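Local coordinates for uncharacterized protein (Vibrio parahaemolyticus M0605, PDB 3X0T), which is the PirA component of a toxin of an opportunistic marine pathogen, a jelly-roll protein that probably acts in a pore-forming system, at residues T24-K29 with C106-H111; Y55-P60 with G65-K70; P60-G65 with F89-I94. All blocks are in the same frame, centred on the assembly; numbering follows the deposited sequence. Where two conformers were deposited one is given.

Contact 1 of 3, residues T24-K29 with C106-H111; sequences TEVDSK and CTIYYH
The hydroxyl of Tyr110 gives its proton to the backbone carbonyl of Val26, with OH and O 2.7 Å apart, and this short bond ties together the two four-stranded antiparallel sheets of the jelly roll. Strand 22-30 forms an edge of one sheet and strand 104-110 lies inside the other; their short segments run almost in the same direction, with the axes 8.9 Å from each other. Such a distance is too great for backbone-to-backbone pairing, so side chains must bridge it, one of them to a carbonyl, as expected between the layers of a beta sandwich. Tyr110 reaches over because CG stands anti to the carbonyl carbon (chi1 -64°), which sends the ring across the gap with its hydroxyl foremost. The Val26 oxygen lies in the plane of the ring, at its edge, and the bond bends at the acceptor, with a C=O...OH angle of 140°. Trp15 NE1 also bonds to the hydroxyl, so this buried polar atom has partners from two further strands.

Val26 and Asp27 form a classic beta bulge, both facing Ile94 of the adjoining strand, and both CB atoms are directed at the opposite sheet. The Asp27 carboxylate slides past the tyrosine in the opposing direction, its plane nearly perpendicular to the ring at 86°, and OD2 comes to the ring edge 3.9 Å from CD1 of Tyr110. That oxygen's strong partner is Arg39, through a salt bridge. Deeper between the sheets the contact is purely apolar. Val26 and Ile108 cross at about a right angle, and CG1 of Ile108 meets the branch point of the valine, 3.9 Å from Val26 CB, while Ile108 CG2 lies 3.4 Å above one face of the Tyr110 ring, toward its rim.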
loop_
_atom_site.group_PDB
_atom_site.type_symbol
_atom_site.label_atom_id
_atom_site.label_comp_id
_atom_site.label_asym_id
_atom_site.label_seq_id
_atom_site.Cartn_x
_atom_site.Cartn_y
_atom_site.Cartn_z
ATOM N N THR A 24 7.914 -4.629 -2.113
ATOM C CA THR A 24 8.303 -3.587 -1.190
ATOM C C THR A 24 7.095 -3.262 -0.311
ATOM O O THR A 24 6.026 -2.953 -0.802
ATOM C CB THR A 24 8.767 -2.303 -1.926
ATOM O OG1 THR A 24 9.902 -2.703 -2.666
ATOM C CG2 THR A 24 9.119 -1.188 -0.911
ATOM N N GLU A 25 7.297 -3.333 1.016
ATOM C CA GLU A 25 6.260 -2.934 1.996
ATOM C C GLU A 25 6.232 -1.449 2.125
ATOM O O GLU A 25 7.246 -0.834 2.470
ATOM C CB GLU A 25 6.498 -3.425 3.417
ATOM C CG GLU A 25 6.386 -4.871 3.479
ATOM C CD GLU A 25 6.505 -5.369 4.906
ATOM O OE1 GLU A 25 7.434 -4.926 5.647
ATOM O OE2 GLU A 25 5.836 -6.262 5.207
ATOM N N VAL A 26 5.094 -0.813 1.860
ATOM C CA VAL A 26 5.002 0.649 1.913
ATOM C C VAL A 26 4.152 1.162 3.065
ATOM O O VAL A 26 4.184 2.330 3.379
ATOM C CB VAL A 26 4.562 1.253 0.577
ATOM C CG1 VAL A 26 5.545 0.828 -0.529
ATOM C CG2 VAL A 26 3.132 0.875 0.219
ATOM N N ASP A 27 3.385 0.261 3.736
ATOM C CA ASP A 27 2.701 0.620 4.946
ATOM C C ASP A 27 2.467 -0.671 5.705
ATOM O O ASP A 27 2.385 -1.739 5.066
ATOM C CB ASP A 27 1.362 1.315 4.715
ATOM C CG ASP A 27 0.839 2.185 5.834
ATOM O OD1 ASP A 27 1.506 2.227 6.887
ATOM O OD2 ASP A 27 -0.242 2.781 5.657
ATOM N N SER A 28 2.303 -0.596 7.023
ATOM C CA SER A 28 2.016 -1.751 7.827
ATOM C C SER A 28 1.433 -1.368 9.143
ATOM O O SER A 28 1.766 -0.292 9.681
ATOM C CB SER A 28 3.125 -2.703 7.962
ATOM O OG SER A 28 4.009 -2.119 8.838
ATOM N N LYS A 29 0.612 -2.218 9.696
ATOM C CA LYS A 29 -0.004 -1.964 10.964
ATOM C C LYS A 29 -0.288 -3.245 11.681
ATOM O O LYS A 29 -0.981 -4.153 11.098
ATOM C CB LYS A 29 -1.282 -1.128 10.867
ATOM C CG LYS A 29 -1.933 -0.894 12.235
ATOM C CD LYS A 29 -2.748 0.278 12.516
ATOM C CE LYS A 29 -4.088 0.130 11.856
ATOM N NZ LYS A 29 -4.979 1.344 12.028
ATOM N N CYS A 106 8.151 4.248 -7.206
ATOM C CA CYS A 106 6.867 4.878 -6.975
ATOM C C CYS A 106 6.999 5.829 -5.791
ATOM O O CYS A 106 7.926 5.802 -4.994
ATOM C CB CYS A 106 5.780 3.848 -6.705
ATOM S SG CYS A 106 5.950 2.848 -5.242
ATOM N N THR A 107 5.978 6.722 -5.728
ATOM C CA THR A 107 5.764 7.553 -4.522
ATOM C C THR A 107 4.359 7.141 -3.979
ATOM O O THR A 107 3.387 7.005 -4.730
ATOM C CB THR A 107 5.800 9.039 -4.890
ATOM O OG1 THR A 107 7.106 9.347 -5.417
ATOM C CG2 THR A 107 5.514 9.884 -3.631
ATOM N N ILE A 108 4.326 6.981 -2.650
ATOM C CA ILE A 108 3.076 6.664 -1.962
ATOM C C ILE A 108 2.685 7.959 -1.166
ATOM O O ILE A 108 3.527 8.512 -0.482
ATOM C CB ILE A 108 3.288 5.447 -1.037
ATOM C CG1 ILE A 108 3.697 4.220 -1.841
ATOM C CG2 ILE A 108 1.958 5.181 -0.264
ATOM C CD1 ILE A 108 2.652 3.640 -2.718
ATOM N N TYR A 109 1.386 8.283 -1.263
ATOM C CA TYR A 109 0.798 9.431 -0.551
ATOM C C TYR A 109 -0.169 8.792 0.466
ATOM O O TYR A 109 -1.097 8.081 0.090
ATOM C CB TYR A 109 0.092 10.333 -1.536
ATOM C CG TYR A 109 1.071 10.834 -2.568
ATOM C CD1 TYR A 109 1.794 11.967 -2.334
ATOM C CD2 TYR A 109 1.205 10.165 -3.770
ATOM C CE1 TYR A 109 2.711 12.432 -3.266
ATOM C CE2 TYR A 109 2.122 10.638 -4.765
ATOM C CZ TYR A 109 2.857 11.779 -4.477
ATOM O OH TYR A 109 3.773 12.289 -5.431
ATOM N N TYR A 110 0.084 9.081 1.727
ATOM C CA TYR A 110 -0.660 8.393 2.804
ATOM C C TYR A 110 -1.785 9.322 3.271
ATOM O O TYR A 110 -1.551 10.478 3.662
ATOM C CB TYR A 110 0.302 8.158 3.976
ATOM C CG TYR A 110 1.430 7.227 3.588
ATOM C CD1 TYR A 110 1.313 5.841 3.726
ATOM C CD2 TYR A 110 2.587 7.737 2.993
ATOM C CE1 TYR A 110 2.375 4.964 3.283
ATOM C CE2 TYR A 110 3.647 6.918 2.559
ATOM C CZ TYR A 110 3.513 5.552 2.715
ATOM O OH TYR A 110 4.553 4.742 2.269
ATOM N N HIS A 111 -2.994 8.760 3.257
ATOM C CA HIS A 111 -4.174 9.559 3.649
ATOM C C HIS A 111 -4.319 9.517 5.113
ATOM O O HIS A 111 -4.862 8.539 5.621
ATOM C CB HIS A 111 -5.418 9.192 2.930
ATOM C CG HIS A 111 -5.304 9.653 1.532
ATOM N ND1 HIS A 111 -5.378 10.991 1.144
ATOM C CD2 HIS A 111 -4.983 8.969 0.426
ATOM C CE1 HIS A 111 -5.225 11.058 -0.169
ATOM N NE2 HIS A 111 -5.112 9.824 -0.633
#

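Contact 2 of 3, residues Y55-P60 with G65-K70; sequences YQWGAP and GWKVAK
Lys67 lays its aliphatic chain obliquely over one face of the Trp57 indole, the two side chains projecting from the same face of the sheet. The tryptophan takes the position between its own backbone N and carbonyl carbon (chi1 71°), which turns the indole toward the neighbouring strand. CB of Lys67 sits 3.4 Å from Trp57 NE1, and farther along the chain CD makes a CH-pi contact 3.6 Å from the centroid of the Trp57 six-membered ring. Bends at chi2 and chi4 lift the ammonium away from the indole face, to where NZ donates to the carbonyl of Gly65 from above the carbonyl plane; its cation-pi attraction to the ring is at most weak. Phe89 stacks on Trp57 as well.

From the other face of the sheet rise Gln56 and Val68. Gln56 crosses Trp66 at about a right angle, its amide plane turned 42° from the indole, and OE1 comes 3.4 Å from Trp66 CB. Arg93 donates to this same OE1 and makes a cation-pi contact with Trp66, while Gln54 accepts from the amide nitrogen.

Between these two layers of side chains the backbones pair antiparallel, with Trp57 N and O bonded to Lys67 O and N. Toward Tyr55 the register slips by one residue: Tyr55 O accepts from Ala69 N at 2.9 Å and also from Lys70 N at 3.2 Å. Where the hairpin opens into its loop, a water bridges Ala59 N and Gly65 O. Edge strand 67-74 of a jelly-roll sheet and its inner neighbour 51-58 are thus joined as a beta hairpin with a classic bulge.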
loop_
_atom_site.group_PDB
_atom_site.type_symbol
_atom_site.label_atom_id
_atom_site.label_comp_id
_atom_site.label_asym_id
_atom_site.label_seq_id
_atom_site.Cartn_x
_atom_site.Cartn_y
_atom_site.Cartn_z
ATOM N N TYR A 55 -3.413 -4.562 -0.964
ATOM C CA TYR A 55 -3.772 -4.416 0.448
ATOM C C TYR A 55 -3.890 -5.826 1.010
ATOM O O TYR A 55 -4.695 -6.583 0.505
ATOM C CB TYR A 55 -5.085 -3.634 0.593
ATOM C CG TYR A 55 -5.214 -2.937 1.889
ATOM C CD1 TYR A 55 -5.393 -3.656 3.099
ATOM C CD2 TYR A 55 -5.079 -1.552 1.981
ATOM C CE1 TYR A 55 -5.418 -2.996 4.321
ATOM C CE2 TYR A 55 -5.090 -0.902 3.200
ATOM C CZ TYR A 55 -5.260 -1.627 4.369
ATOM O OH TYR A 55 -5.258 -0.943 5.567
ATOM N N GLN A 56 -3.079 -6.147 2.020
ATOM C CA GLN A 56 -3.029 -7.500 2.569
ATOM C C GLN A 56 -3.363 -7.497 4.049
ATOM O O GLN A 56 -3.206 -6.450 4.715
ATOM C CB GLN A 56 -1.656 -8.096 2.367
ATOM C CG GLN A 56 -1.307 -8.260 0.892
ATOM C CD GLN A 56 -0.001 -8.987 0.671
ATOM O OE1 GLN A 56 0.736 -9.291 1.625
ATOM N NE2 GLN A 56 0.301 -9.277 -0.594
ATOM N N TRP A 57 -3.824 -8.641 4.560
ATOM C CA TRP A 57 -4.188 -8.760 5.959
ATOM C C TRP A 57 -3.714 -10.074 6.511
ATOM O O TRP A 57 -3.467 -11.029 5.761
ATOM C CB TRP A 57 -5.700 -8.536 6.178
ATOM C CG TRP A 57 -6.542 -9.669 5.660
ATOM C CD1 TRP A 57 -6.981 -9.868 4.358
ATOM C CD2 TRP A 57 -7.015 -10.790 6.404
ATOM N NE1 TRP A 57 -7.711 -11.013 4.290
ATOM C CE2 TRP A 57 -7.730 -11.617 5.514
ATOM C CE3 TRP A 57 -6.887 -11.207 7.745
ATOM C CZ2 TRP A 57 -8.276 -12.858 5.929
ATOM C CZ3 TRP A 57 -7.421 -12.424 8.137
ATOM C CH2 TRP A 57 -8.120 -13.224 7.234
ATOM N N GLY A 58 -3.636 -10.148 7.837
ATOM C CA GLY A 58 -3.250 -11.400 8.507
ATOM C C GLY A 58 -4.131 -11.597 9.743
ATOM O O GLY A 58 -4.597 -10.628 10.377
ATOM N N ALA A 59 -4.336 -12.874 10.042
ATOM C CA ALA A 59 -5.090 -13.313 11.236
ATOM C C ALA A 59 -4.199 -13.172 12.481
ATOM O O ALA A 59 -2.983 -12.959 12.395
ATOM C CB ALA A 59 -5.481 -14.788 11.011
ATOM N N PRO A 60 -4.773 -13.380 13.675
ATOM C CA PRO A 60 -3.949 -13.432 14.880
ATOM C C PRO A 60 -2.828 -14.412 14.684
ATOM O O PRO A 60 -2.970 -15.539 14.080
ATOM C CB PRO A 60 -4.920 -13.922 15.985
ATOM C CG PRO A 60 -6.243 -13.307 15.507
ATOM C CD PRO A 60 -6.214 -13.571 13.967
ATOM N N GLY A 65 -0.340 -16.980 7.092
ATOM C CA GLY A 65 0.403 -15.965 6.333
ATOM C C GLY A 65 -0.510 -14.843 5.829
ATOM O O GLY A 65 -1.658 -14.701 6.256
ATOM N N TRP A 66 0.049 -14.029 4.966
ATOM C CA TRP A 66 -0.683 -12.844 4.453
ATOM C C TRP A 66 -1.763 -13.274 3.451
ATOM O O TRP A 66 -1.540 -14.210 2.667
ATOM C CB TRP A 66 0.266 -11.894 3.725
ATOM C CG TRP A 66 1.186 -11.175 4.675
ATOM C CD1 TRP A 66 2.553 -11.380 4.822
ATOM C CD2 TRP A 66 0.845 -10.120 5.572
ATOM N NE1 TRP A 66 3.036 -10.492 5.767
ATOM C CE2 TRP A 66 2.010 -9.729 6.256
ATOM C CE3 TRP A 66 -0.380 -9.476 5.862
ATOM C CZ2 TRP A 66 2.003 -8.696 7.204
ATOM C CZ3 TRP A 66 -0.382 -8.479 6.836
ATOM C CH2 TRP A 66 0.810 -8.074 7.496
ATOM N N LYS A 67 -2.872 -12.557 3.454
ATOM C CA LYS A 67 -3.963 -12.767 2.499
ATOM C C LYS A 67 -4.217 -11.492 1.751
ATOM O O LYS A 67 -3.986 -10.404 2.282
ATOM C CB LYS A 67 -5.261 -13.171 3.238
ATOM C CG LYS A 67 -5.190 -14.472 3.989
ATOM C CD LYS A 67 -4.931 -14.171 5.522
ATOM C CE LYS A 67 -5.052 -15.414 6.427
ATOM N NZ LYS A 67 -4.045 -16.454 6.162
ATOM N N VAL A 68 -4.673 -11.565 0.507
ATOM C CA VAL A 68 -4.930 -10.436 -0.318
ATOM C C VAL A 68 -6.394 -9.957 -0.199
ATOM O O VAL A 68 -7.304 -10.723 -0.502
ATOM C CB VAL A 68 -4.556 -10.708 -1.792
ATOM C CG1 VAL A 68 -4.854 -9.459 -2.649
ATOM C CG2 VAL A 68 -3.154 -11.220 -1.922
ATOM N N ALA A 69 -6.579 -8.730 0.270
ATOM C CA ALA A 69 -7.917 -8.106 0.302
ATOM C C ALA A 69 -8.179 -7.306 -0.958
ATOM O O ALA A 69 -9.352 -7.238 -1.374
ATOM C CB ALA A 69 -8.071 -7.202 1.520
ATOM N N LYS A 70 -7.187 -6.618 -1.527
ATOM C CA LYS A 70 -7.350 -5.779 -2.723
ATOM C C LYS A 70 -6.087 -5.850 -3.530
ATOM O O LYS A 70 -4.986 -5.954 -2.960
ATOM C CB LYS A 70 -7.651 -4.334 -2.374
ATOM C CG LYS A 70 -8.973 -4.076 -1.641
ATOM C CD LYS A 70 -9.370 -2.589 -1.606
ATOM C CE LYS A 70 -10.745 -2.341 -1.061
ATOM N NZ LYS A 70 -11.045 -0.887 -1.301
HETATM O O HOH W 1 -2.551 -14.643 8.844
#

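Contact 3 of 3, residues P60-G65 with F89-I94; sequences PFMAGG and FYHQRI
One face of the Tyr90 ring receives CG of Pro60, and one face of the His91 imidazole lies under the Met62 side chain, while a water sits in plane at the imidazole edge. These contacts fasten the loop of the beta hairpin 51-58/67-74 to the start of strand 91-98, the neighbour of 51-58 in the same jelly-roll sheet. Pro60 CG is 3.9 Å from the centroid of the Tyr90 ring and 18° off its normal, a CH-pi contact displaced toward the rim, where CG comes 3.7 Å from Tyr90 CD2.

Met62 approaches differently. Its CG stands above the imidazole, and the bend at chi2 (-62°) brings the sulfur toward the root of the ring, 3.6 Å from CB of His91. Measured to the centroid of the His91 ring, SD is 4.2 Å away and oblique, a sulfur-aromatic contact rather than a seat squarely over the face. His30 ND1 is hydrogen-bonded to ND1 of the imidazole, and Trp66 also touches this histidine.

The loop makes its own shape. A type II beta turn runs from Met62 to Gly65, closed by the bond from Gly65 N to Met62 O, and Ala63 N bonds back to Pro60 O. The CB of Phe61 leaves CA away from residues 89-94, while its amide N faces the histidine across a water. That bridging water accepts from Phe61 N at 2.9 Å and stands 2.9 Å from His91 NE2.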
loop_
_atom_site.group_PDB
_atom_site.type_symbol
_atom_site.label_atom_id
_atom_site.label_comp_id
_atom_site.label_asym_id
_atom_site.label_seq_id
_atom_site.Cartn_x
_atom_site.Cartn_y
_atom_site.Cartn_z
ATOM N N PRO A 60 -4.773 -13.380 13.675
ATOM C CA PRO A 60 -3.949 -13.432 14.880
ATOM C C PRO A 60 -2.828 -14.412 14.684
ATOM O O PRO A 60 -2.970 -15.539 14.080
ATOM C CB PRO A 60 -4.920 -13.922 15.985
ATOM C CG PRO A 60 -6.243 -13.307 15.507
ATOM C CD PRO A 60 -6.214 -13.571 13.967
ATOM N N PHE A 61 -1.637 -14.029 15.140
ATOM C CA PHE A 61 -0.433 -14.871 15.096
ATOM C C PHE A 61 0.016 -15.074 13.646
ATOM O O PHE A 61 0.890 -15.923 13.427
ATOM C CB PHE A 61 -0.568 -16.246 15.818
ATOM C CG PHE A 61 -1.126 -16.010 17.206
ATOM C CD1 PHE A 61 -0.438 -15.292 18.169
ATOM C CD2 PHE A 61 -2.432 -16.427 17.487
ATOM C CE1 PHE A 61 -0.968 -15.047 19.457
ATOM C CE2 PHE A 61 -2.956 -16.135 18.767
ATOM C CZ PHE A 61 -2.240 -15.449 19.695
ATOM N N MET A 62 -0.525 -14.329 12.691
ATOM C CA MET A 62 -0.182 -14.531 11.281
ATOM C C MET A 62 -0.435 -15.985 10.829
ATOM O O MET A 62 0.194 -16.453 9.892
ATOM C CB MET A 62 1.234 -14.019 10.962
ATOM C CG MET A 62 1.341 -12.562 11.078
ATOM S SD MET A 62 0.297 -11.618 9.927
ATOM C CE MET A 62 0.831 -12.300 8.320
ATOM N N ALA A 63 -1.413 -16.626 11.441
ATOM C CA ALA A 63 -1.671 -18.039 11.034
ATOM C C ALA A 63 -2.108 -18.076 9.588
ATOM O O ALA A 63 -3.000 -17.343 9.187
ATOM C CB ALA A 63 -2.873 -18.531 11.927
ATOM N N GLY A 64 -1.426 -18.882 8.793
ATOM C CA GLY A 64 -1.661 -18.996 7.356
ATOM C C GLY A 64 -1.103 -17.885 6.499
ATOM O O GLY A 64 -1.307 -17.906 5.301
ATOM N N GLY A 65 -0.340 -16.980 7.092
ATOM C CA GLY A 65 0.403 -15.965 6.333
ATOM C C GLY A 65 -0.510 -14.843 5.829
ATOM O O GLY A 65 -1.658 -14.701 6.256
ATOM N N PHE A 89 -8.593 -5.244 11.048
ATOM C CA PHE A 89 -7.673 -6.348 11.020
ATOM C C PHE A 89 -6.786 -6.360 12.210
ATOM O O PHE A 89 -6.491 -5.304 12.824
ATOM C CB PHE A 89 -6.781 -6.266 9.761
ATOM C CG PHE A 89 -7.563 -6.244 8.465
ATOM C CD1 PHE A 89 -8.244 -7.441 8.071
ATOM C CD2 PHE A 89 -7.621 -5.128 7.652
ATOM C CE1 PHE A 89 -8.927 -7.412 6.829
ATOM C CE2 PHE A 89 -8.292 -5.148 6.438
ATOM C CZ PHE A 89 -8.930 -6.279 6.029
ATOM N N TYR A 90 -6.211 -7.514 12.548
ATOM C CA TYR A 90 -5.140 -7.647 13.523
ATOM C C TYR A 90 -3.793 -7.298 12.929
ATOM O O TYR A 90 -2.928 -6.757 13.625
ATOM C CB TYR A 90 -5.125 -9.071 14.056
ATOM C CG TYR A 90 -6.323 -9.382 14.917
ATOM C CD1 TYR A 90 -6.362 -9.022 16.270
ATOM C CD2 TYR A 90 -7.443 -10.010 14.391
ATOM C CE1 TYR A 90 -7.457 -9.261 17.079
ATOM C CE2 TYR A 90 -8.553 -10.265 15.207
ATOM C CZ TYR A 90 -8.546 -9.901 16.528
ATOM O OH TYR A 90 -9.648 -10.102 17.343
ATOM N N HIS A 91 -3.586 -7.617 11.662
ATOM C CA HIS A 91 -2.373 -7.338 10.901
ATOM C C HIS A 91 -2.765 -6.889 9.533
ATOM O O HIS A 91 -3.646 -7.516 8.922
ATOM C CB HIS A 91 -1.434 -8.545 10.821
ATOM C CG HIS A 91 -1.016 -9.045 12.163
ATOM N ND1 HIS A 91 -0.028 -8.433 12.916
ATOM C CD2 HIS A 91 -1.580 -10.014 12.953
ATOM C CE1 HIS A 91 0.018 -9.024 14.090
ATOM N NE2 HIS A 91 -0.925 -9.957 14.155
ATOM N N GLN A 92 -2.093 -5.886 8.989
ATOM C CA GLN A 92 -2.368 -5.433 7.630
ATOM C C GLN A 92 -1.133 -4.754 7.089
ATOM O O GLN A 92 -0.308 -4.223 7.846
ATOM C CB GLN A 92 -3.644 -4.579 7.568
ATOM C CG GLN A 92 -3.546 -3.273 8.409
ATOM C CD GLN A 92 -4.893 -2.767 8.674
ATOM O OE1 GLN A 92 -5.630 -2.354 7.722
ATOM N NE2 GLN A 92 -5.342 -2.736 9.907
ATOM N N ARG A 93 -1.041 -4.730 5.756
ATOM C CA ARG A 93 0.063 -4.035 5.121
ATOM C C ARG A 93 -0.332 -3.677 3.700
ATOM O O ARG A 93 -1.283 -4.270 3.148
ATOM C CB ARG A 93 1.346 -4.884 5.125
ATOM C CG ARG A 93 1.328 -6.145 4.275
ATOM C CD ARG A 93 2.661 -6.793 4.221
ATOM N NE ARG A 93 2.611 -7.979 3.383
ATOM C CZ ARG A 93 3.707 -8.630 2.965
ATOM N NH1 ARG A 93 4.892 -8.263 3.389
ATOM N NH2 ARG A 93 3.542 -9.595 2.062
ATOM N N ILE A 94 0.406 -2.788 3.102
ATOM C CA ILE A 94 0.309 -2.472 1.695
ATOM C C ILE A 94 1.652 -2.805 1.085
ATOM O O ILE A 94 2.697 -2.337 1.595
ATOM C CB ILE A 94 -0.093 -0.984 1.442
ATOM C CG1 ILE A 94 -1.453 -0.688 2.062
ATOM C CG2 ILE A 94 -0.080 -0.702 -0.035
ATOM C CD1 ILE A 94 -1.856 0.751 2.029
HETATM O O HOH W 2 -1.444 -11.511 16.516
#

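How the contacts relate
Contact 1 is the core contact of the three: it spans the two sheets of the jelly roll, its centre about 5 Å from the centre of the chain, through apolar packing, a carboxylate beside a ring, and one hydrogen bond across the sheets. Contact 2, partly buried, works within one sheet by backbone pairing, and contact 3 fixes the hairpin's loop at the surface by ring faces, a sulfur and a water. Contacts 2 and 3 share Pro60 and Gly65, and strand 91-98 joins all three: Gln56 N bonds to Arg93 O on one flank, Val26 N to Ile94 O on the other. Arg93 also pairs with Glu25, a salt bridge between contacts 1 and 3.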